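Local coordinates for protein phytanoyl-CoA dioxygenase (Streptomyces malaysiense, PDB 6ZYL) that catalyses the beta-hydroxylation of thioholgamide as a non-heme monooxygenase that probably depends on iron and 2-oxoglutarate, at residues Q57-A62 with S269-A274; E50-E55 with A86-H91; G68-Y73 with N277-A282. All blocks are in the same frame, centred on the assembly; numbering follows the deposited sequence.

Interaction 1: Q57-A62 with S269-A274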
# COMPACT_ATOMS: atom_id res chain seq x y z
N GLN A 57 11.69 -4.65 11.12
CA GLN A 57 11.56 -5.44 12.33
C GLN A 57 12.07 -4.68 13.56
O GLN A 57 11.49 -4.73 14.58
CB GLN A 57 12.15 -6.83 12.16
CG GLN A 57 11.32 -7.69 11.25
CD GLN A 57 11.89 -9.05 11.00
OE1 GLN A 57 13.07 -9.21 10.85
NE2 GLN A 57 11.05 -10.05 10.98
N THR A 58 13.13 -3.94 13.40
CA THR A 58 13.64 -3.11 14.43
C THR A 58 12.61 -2.02 14.78
O THR A 58 12.35 -1.77 15.89
CB THR A 58 14.99 -2.48 14.04
OG1 THR A 58 15.98 -3.47 14.00
CG2 THR A 58 15.40 -1.44 15.03
N TYR A 59 12.00 -1.44 13.78
CA TYR A 59 10.99 -0.44 13.97
C TYR A 59 9.75 -0.99 14.70
O TYR A 59 9.27 -0.36 15.57
CB TYR A 59 10.62 0.14 12.61
CG TYR A 59 9.24 0.67 12.49
CD1 TYR A 59 8.94 1.97 12.86
CD2 TYR A 59 8.24 -0.09 12.01
CE1 TYR A 59 7.70 2.46 12.76
CE2 TYR A 59 6.99 0.40 11.88
CZ TYR A 59 6.73 1.67 12.27
OH TYR A 59 5.51 2.11 12.17
N LEU A 60 9.32 -2.17 14.35
CA LEU A 60 8.17 -2.77 14.96
C LEU A 60 8.41 -3.02 16.44
O LEU A 60 7.56 -2.80 17.22
CB LEU A 60 7.77 -4.04 14.24
CG LEU A 60 7.11 -3.91 12.88
CD1 LEU A 60 6.96 -5.22 12.18
CD2 LEU A 60 5.80 -3.17 12.92
N ARG A 61 9.59 -3.50 16.79
CA ARG A 61 9.93 -3.73 18.17
C ARG A 61 9.96 -2.42 18.95
O ARG A 61 9.46 -2.35 20.00
CB ARG A 61 11.28 -4.44 18.34
CG ARG A 61 11.32 -5.89 17.91
CD ARG A 61 12.61 -6.59 18.28
NE ARG A 61 13.75 -6.13 17.55
CZ ARG A 61 14.12 -6.56 16.35
NH1 ARG A 61 13.47 -7.51 15.73
NH2 ARG A 61 15.17 -6.06 15.81
N ALA A 62 10.53 -1.40 18.38
CA ALA A 62 10.62 -0.13 19.03
C ALA A 62 9.28 0.51 19.32
O ALA A 62 9.05 0.91 20.41
CB ALA A 62 11.45 0.80 18.18
N SER A 269 14.74 12.14 10.96
CA SER A 269 15.35 10.96 11.55
C SER A 269 14.25 10.13 12.19
O SER A 269 13.13 10.61 12.41
CB SER A 269 16.42 11.32 12.58
OG SER A 269 15.90 12.18 13.58
N ASP A 270 14.57 8.87 12.48
CA ASP A 270 13.60 7.95 13.07
C ASP A 270 13.00 8.54 14.33
O ASP A 270 13.71 8.91 15.27
CB ASP A 270 14.27 6.61 13.38
CG ASP A 270 14.48 5.76 12.14
OD1 ASP A 270 13.48 5.40 11.49
OD2 ASP A 270 15.65 5.46 11.82
N PHE A 271 11.67 8.63 14.35
CA PHE A 271 10.91 9.09 15.52
C PHE A 271 11.32 10.49 15.98
O PHE A 271 11.15 10.84 17.15
CB PHE A 271 11.05 8.11 16.68
CG PHE A 271 10.80 6.67 16.30
CD1 PHE A 271 9.59 6.30 15.73
CD2 PHE A 271 11.77 5.71 16.51
CE1 PHE A 271 9.36 4.98 15.37
CE2 PHE A 271 11.54 4.39 16.15
CZ PHE A 271 10.34 4.03 15.59
N ASP A 272 11.87 11.31 15.08
CA ASP A 272 12.15 12.70 15.40
C ASP A 272 10.88 13.38 15.87
O ASP A 272 9.80 13.19 15.30
CB ASP A 272 12.74 13.41 14.18
CG ASP A 272 12.72 14.91 14.33
OD1 ASP A 272 13.46 15.44 15.18
OD2 ASP A 272 11.97 15.57 13.58
N GLN A 273 10.99 14.19 16.93
CA GLN A 273 9.80 14.72 17.58
C GLN A 273 8.93 15.51 16.61
O GLN A 273 7.70 15.44 16.67
CB GLN A 273 10.20 15.60 18.77
CG GLN A 273 9.02 16.03 19.64
CD GLN A 273 8.27 14.86 20.25
OE1 GLN A 273 8.85 14.02 20.93
NE2 GLN A 273 6.96 14.80 20.00
N ALA A 274 9.55 16.28 15.71
CA ALA A 274 8.77 16.99 14.70
C ALA A 274 8.01 16.01 13.82
O ALA A 274 6.87 16.27 13.41
CB ALA A 274 9.68 17.88 13.86

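Interaction 2: E50-E55 with A86-H91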
# COMPACT_ATOMS: atom_id res chain seq x y z
N GLU A 50 16.43 -7.45 2.25
CA GLU A 50 16.75 -8.02 3.55
C GLU A 50 17.10 -6.94 4.56
O GLU A 50 16.69 -7.01 5.73
CB GLU A 50 17.89 -9.03 3.42
CG GLU A 50 18.30 -9.66 4.74
CD GLU A 50 19.35 -10.75 4.58
OE1 GLU A 50 19.56 -11.24 3.45
OE2 GLU A 50 19.97 -11.13 5.60
N GLN A 51 17.87 -5.93 4.14
CA GLN A 51 18.22 -4.84 5.04
C GLN A 51 16.97 -4.06 5.45
O GLN A 51 16.77 -3.75 6.63
CB GLN A 51 19.24 -3.91 4.37
CG GLN A 51 19.70 -2.75 5.24
CD GLN A 51 20.22 -3.19 6.60
OE1 GLN A 51 20.75 -4.30 6.75
NE2 GLN A 51 20.08 -2.32 7.59
N ALA A 52 16.11 -3.74 4.48
CA ALA A 52 14.86 -3.07 4.80
C ALA A 52 14.01 -3.90 5.76
O ALA A 52 13.41 -3.36 6.69
CB ALA A 52 14.08 -2.77 3.51
N LEU A 53 13.96 -5.22 5.54
CA LEU A 53 13.20 -6.07 6.44
C LEU A 53 13.76 -6.01 7.86
O LEU A 53 13.00 -5.97 8.83
CB LEU A 53 13.20 -7.51 5.92
CG LEU A 53 12.48 -8.54 6.79
CD1 LEU A 53 11.01 -8.18 6.95
CD2 LEU A 53 12.63 -9.94 6.21
N ALA A 54 15.08 -6.01 7.99
CA ALA A 54 15.69 -5.90 9.31
C ALA A 54 15.33 -4.58 9.97
O ALA A 54 15.01 -4.54 11.17
CB ALA A 54 17.21 -6.06 9.21
N GLU A 55 15.38 -3.49 9.21
CA GLU A 55 15.02 -2.18 9.76
C GLU A 55 13.53 -2.12 10.10
O GLU A 55 13.14 -1.50 11.09
CB GLU A 55 15.40 -1.08 8.77
CG GLU A 55 16.89 -1.01 8.49
CD GLU A 55 17.25 -0.03 7.40
OE1 GLU A 55 16.36 0.72 6.95
OE2 GLU A 55 18.42 -0.02 6.98
N ALA A 86 10.92 3.25 5.82
CA ALA A 86 9.75 3.45 4.98
C ALA A 86 9.90 4.70 4.13
O ALA A 86 9.54 4.70 2.94
CB ALA A 86 8.49 3.53 5.84
N ASP A 87 10.42 5.79 4.71
CA ASP A 87 10.68 6.99 3.94
C ASP A 87 11.58 6.69 2.75
O ASP A 87 11.37 7.21 1.65
CB ASP A 87 11.31 8.06 4.83
CG ASP A 87 11.91 9.21 4.03
OD1 ASP A 87 11.15 10.13 3.66
OD2 ASP A 87 13.13 9.19 3.79
N ARG A 88 12.59 5.84 2.95
CA ARG A 88 13.54 5.55 1.88
C ARG A 88 12.87 4.81 0.73
O ARG A 88 13.13 5.11 -0.44
CB ARG A 88 14.71 4.74 2.43
CG ARG A 88 15.84 4.50 1.44
CD ARG A 88 17.01 3.75 2.09
NE ARG A 88 16.65 2.39 2.49
CZ ARG A 88 16.52 1.99 3.75
NH1 ARG A 88 16.73 2.84 4.75
NH2 ARG A 88 16.19 0.73 4.01
N ILE A 89 12.00 3.84 1.04
CA ILE A 89 11.42 3.01 -0.01
C ILE A 89 10.46 3.83 -0.87
O ILE A 89 10.49 3.75 -2.10
CB ILE A 89 10.73 1.78 0.59
CG1 ILE A 89 11.79 0.85 1.22
CG2 ILE A 89 9.94 1.04 -0.47
CD1 ILE A 89 11.23 -0.41 1.84
N VAL A 90 9.59 4.62 -0.23
CA VAL A 90 8.59 5.35 -1.01
C VAL A 90 9.23 6.41 -1.90
O VAL A 90 8.59 6.91 -2.83
CB VAL A 90 7.52 5.99 -0.11
CG1 VAL A 90 6.91 4.96 0.83
CG2 VAL A 90 8.09 7.17 0.67
N HIS A 91 10.49 6.77 -1.63
CA HIS A 91 11.22 7.70 -2.48
C HIS A 91 12.20 7.01 -3.42
O HIS A 91 12.94 7.69 -4.13
CB HIS A 91 11.98 8.71 -1.61
CG HIS A 91 11.10 9.72 -0.93
ND1 HIS A 91 10.50 9.47 0.29
CD2 HIS A 91 10.71 10.96 -1.30
CE1 HIS A 91 9.78 10.53 0.64
NE2 HIS A 91 9.89 11.44 -0.31

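Interaction 3: G68-Y73 with N277-A282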
# COMPACT_ATOMS: atom_id res chain seq x y z
N GLY A 68 1.25 3.05 23.11
CA GLY A 68 0.50 4.25 22.80
C GLY A 68 0.05 4.29 21.35
O GLY A 68 -0.34 3.28 20.76
N ALA A 69 0.12 5.49 20.77
CA ALA A 69 -0.43 5.72 19.44
C ALA A 69 0.46 5.14 18.34
O ALA A 69 -0.04 4.64 17.33
CB ALA A 69 -0.63 7.21 19.21
N LEU A 70 1.79 5.20 18.52
CA LEU A 70 2.69 4.62 17.54
C LEU A 70 2.48 3.11 17.43
O LEU A 70 2.41 2.56 16.33
CB LEU A 70 4.14 4.92 17.93
CG LEU A 70 4.81 6.13 17.30
CD1 LEU A 70 6.28 6.16 17.74
CD2 LEU A 70 4.72 6.14 15.79
N ALA A 71 2.37 2.43 18.58
CA ALA A 71 2.13 1.00 18.57
C ALA A 71 0.79 0.68 17.90
O ALA A 71 0.69 -0.28 17.13
CB ALA A 71 2.16 0.44 19.99
N ARG A 72 -0.24 1.47 18.20
CA ARG A 72 -1.55 1.21 17.63
C ARG A 72 -1.55 1.38 16.12
O ARG A 72 -2.23 0.64 15.40
CB ARG A 72 -2.59 2.12 18.28
CG ARG A 72 -3.97 2.01 17.65
CD ARG A 72 -5.06 2.59 18.56
NE ARG A 72 -6.36 2.51 17.89
CZ ARG A 72 -7.15 1.44 17.90
NH1 ARG A 72 -6.79 0.36 18.57
NH2 ARG A 72 -8.31 1.47 17.25
N TYR A 73 -0.79 2.35 15.61
CA TYR A 73 -0.72 2.65 14.19
C TYR A 73 0.64 2.28 13.61
O TYR A 73 1.17 2.95 12.72
CB TYR A 73 -1.04 4.12 13.95
CG TYR A 73 -2.48 4.46 14.28
CD1 TYR A 73 -3.50 4.20 13.38
CD2 TYR A 73 -2.82 5.00 15.52
CE1 TYR A 73 -4.81 4.49 13.68
CE2 TYR A 73 -4.14 5.29 15.83
CZ TYR A 73 -5.13 5.03 14.90
OH TYR A 73 -6.44 5.32 15.20
N ASN A 277 4.98 14.59 15.80
CA ASN A 277 3.87 15.53 15.88
C ASN A 277 3.10 15.58 14.56
O ASN A 277 1.87 15.56 14.55
CB ASN A 277 4.38 16.91 16.26
CG ASN A 277 4.96 16.96 17.66
OD1 ASN A 277 4.68 16.09 18.49
ND2 ASN A 277 5.77 17.97 17.94
N ASP A 278 3.82 15.64 13.44
CA ASP A 278 3.16 15.60 12.14
C ASP A 278 2.48 14.26 11.91
O ASP A 278 1.43 14.21 11.26
CB ASP A 278 4.17 15.87 11.03
CG ASP A 278 4.69 17.30 11.04
OD1 ASP A 278 4.02 18.18 11.61
OD2 ASP A 278 5.78 17.53 10.48
N PHE A 279 3.06 13.18 12.43
CA PHE A 279 2.45 11.86 12.31
C PHE A 279 1.11 11.81 13.03
O PHE A 279 0.09 11.42 12.44
CB PHE A 279 3.43 10.81 12.88
CG PHE A 279 2.87 9.42 12.95
CD1 PHE A 279 2.97 8.57 11.87
CD2 PHE A 279 2.27 8.97 14.11
CE1 PHE A 279 2.47 7.28 11.93
CE2 PHE A 279 1.76 7.68 14.18
CZ PHE A 279 1.86 6.84 13.10
N TYR A 280 1.08 12.22 14.30
CA TYR A 280 -0.18 12.27 15.03
C TYR A 280 -1.23 13.07 14.27
O TYR A 280 -2.39 12.66 14.15
CB TYR A 280 0.04 12.89 16.42
CG TYR A 280 1.05 12.17 17.28
CD1 TYR A 280 1.20 10.79 17.20
CD2 TYR A 280 1.84 12.86 18.18
CE1 TYR A 280 2.12 10.13 17.99
CE2 TYR A 280 2.77 12.21 18.97
CZ TYR A 280 2.90 10.84 18.87
OH TYR A 280 3.82 10.18 19.66
N SER A 281 -0.83 14.23 13.74
CA SER A 281 -1.77 15.08 13.01
C SER A 281 -2.25 14.39 11.74
O SER A 281 -3.45 14.39 11.44
CB SER A 281 -1.11 16.42 12.69
OG SER A 281 -2.03 17.31 12.07
N ALA A 282 -1.33 13.80 10.98
CA ALA A 282 -1.71 13.20 9.70
C ALA A 282 -2.56 11.95 9.89
O ALA A 282 -3.51 11.73 9.14
CB ALA A 282 -0.45 12.88 8.89

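Interaction 1: Q57-A62 with S269-A274
Y59 and A62, three residues apart on helix 46-66, face F271, which stands in a type II beta turn running from S269 to D272. The turn is closed by the bond from D272 N to S269 O, 3.0 Å, and F271 is its third residue, with the positive phi usual at that position. The backbones stay well apart: the nearest CA atoms, those of Y59 and D270, are 8.8 Å from each other, and side chains bridge the difference. D272, the last residue of the turn, is also the N-cap of helix 273-295.

F271 sends its ring across, its CG lying beside the backbone N and anti to the carbonyl carbon (chi1 -49°). The far end of that ring does the touching. F271 CZ comes to 3.7 Å from Y59 CD1, while F271 CE1 lies 4.0 Å from Y59 CE1, so the two rings meet along one side of the tyrosine and cross obliquely. On the other flank of the phenylalanine, F271 CE2 is 4.1 Å from A62 CB, the methyl that points at it from the helix.

Beyond F271, Y59 has two further partners: its OH bonds to A74 O, and its ring meets W85 edge-to-face. F271 in turn is tied through its backbone to V82. D270 OD1 bonds to S84 N, so the turn also holds the first residue of helix 84-90.

Helix 46-66 is thus packed against the turn that leads into the C-terminal helix 273-295. The contact is wholly apolar and rests on shape, while hydrogen bonds to A74 O and within the turn hold the pieces that carry it.

Interaction 2: E50-E55 with A86-H91
E55 OE1 is gripped by two nitrogens of R88, which meets it end-on. R88 NH2 lies 2.9 Å from E55 OE1 with an N-H...O angle of 151°, and R88 NH1 lies 3.1 Å from E55 OE1 in a more bent bond. NH1 comes in on the syn lone pair of OE1, whereas NH2 comes from above the carboxylate plane. OE1 itself sits in the plane of the guanidinium, and the two flat groups stand 86° apart, so this is a salt bridge onto one oxygen, not the flat two-to-two pairing.

The second oxygen is taken within the helix: Q51 NE2 donates to E55 OE2 over 2.9 Å, on its anti side. Both carboxylate oxygens therefore have donors, which fixes the rotation of the group. R88 gets there by leaving its helix extended and bending at chi3 (66°), which brings R88 NH2 to 4.1 Å from A52 CB. Beside the charges, I89 CD1 packs against that same A52 CB at 4.1 Å.

With only the methyl of an alanine at E55, the R88 charge would probably lose its mate across this contact and the Q51 amide would be freer to turn.

The axes of segments 50-55 and 86-90 approach to 11.2 Å and run closer to antiparallel than parallel. L53 and V90 both rest on strand 229-237, a layout consistent with the helices that back the major sheet of the double-stranded beta-helix fold in this family.

Interaction 3: G68-Y73 with N277-A282
F279 leaves helix 273-295 toward L70 and Y73, its CG anti to the backbone N (chi1 174°), and the ring is carried outward from CB. Contact starts partway along one side: F279 CD2 is 4.1 Å from L70 CD2. Next comes F279 CE2, only 3.7 Å from L70 CD2. At the tip, F279 CZ still feels L70 but also reaches Y73, with Y73 CB 4.1 Å away and Y73 O 4.0 Å away.

Two kinds of approach are combined here. The L70 methyl CD2 sits over a face of the F279 ring, 4.1 Å from its centroid and 28° off the normal, a CH-pi contact. Y73 O lies instead at the edge, close to the ring plane, where the aromatic hydrogens would carry a slight positive charge. L70 brings its methyl to this face with a chi1 of -95°, away from a staggered value, while its side chain also packs on F271 and L276.

Farther out, A69 CB touches Y280 CE1 at 4.2 Å. F279 also touches V82, and the Y73 ring, whose end leads away from this helix segment, meets F76 edge-to-face.

Helix 68-72 and Y73, the residue that follows it, are thus joined to helix 273-295 by methyls and rings without a hydrogen bond between the two segments. Such a contact depends on shape and on weak ring interactions, with the carbonyl at the edge adding at most a small electrostatic pull.

Interactions 1 and 2 use successive parts of helix 46-66, while interactions 1 and 3 both draw on the chain entering and forming helix 273-295. Interactions 1 and 3 meet directly: F271 CD1 is 3.9 Å from L70 CD1, so their apolar surfaces run together. Interaction 2, about 19 Å from interaction 3 between centres, has no touch with it. All three are partly buried, each with buried apolar groups beside more open ones. Their chemistry differs nonetheless: interaction 2 sets a salt bridge with an exposed arginine beside buried A52 and I89, whereas the other two join helices 46-66 and 68-72 to the C-terminal region by hydrocarbon and aromatic groups.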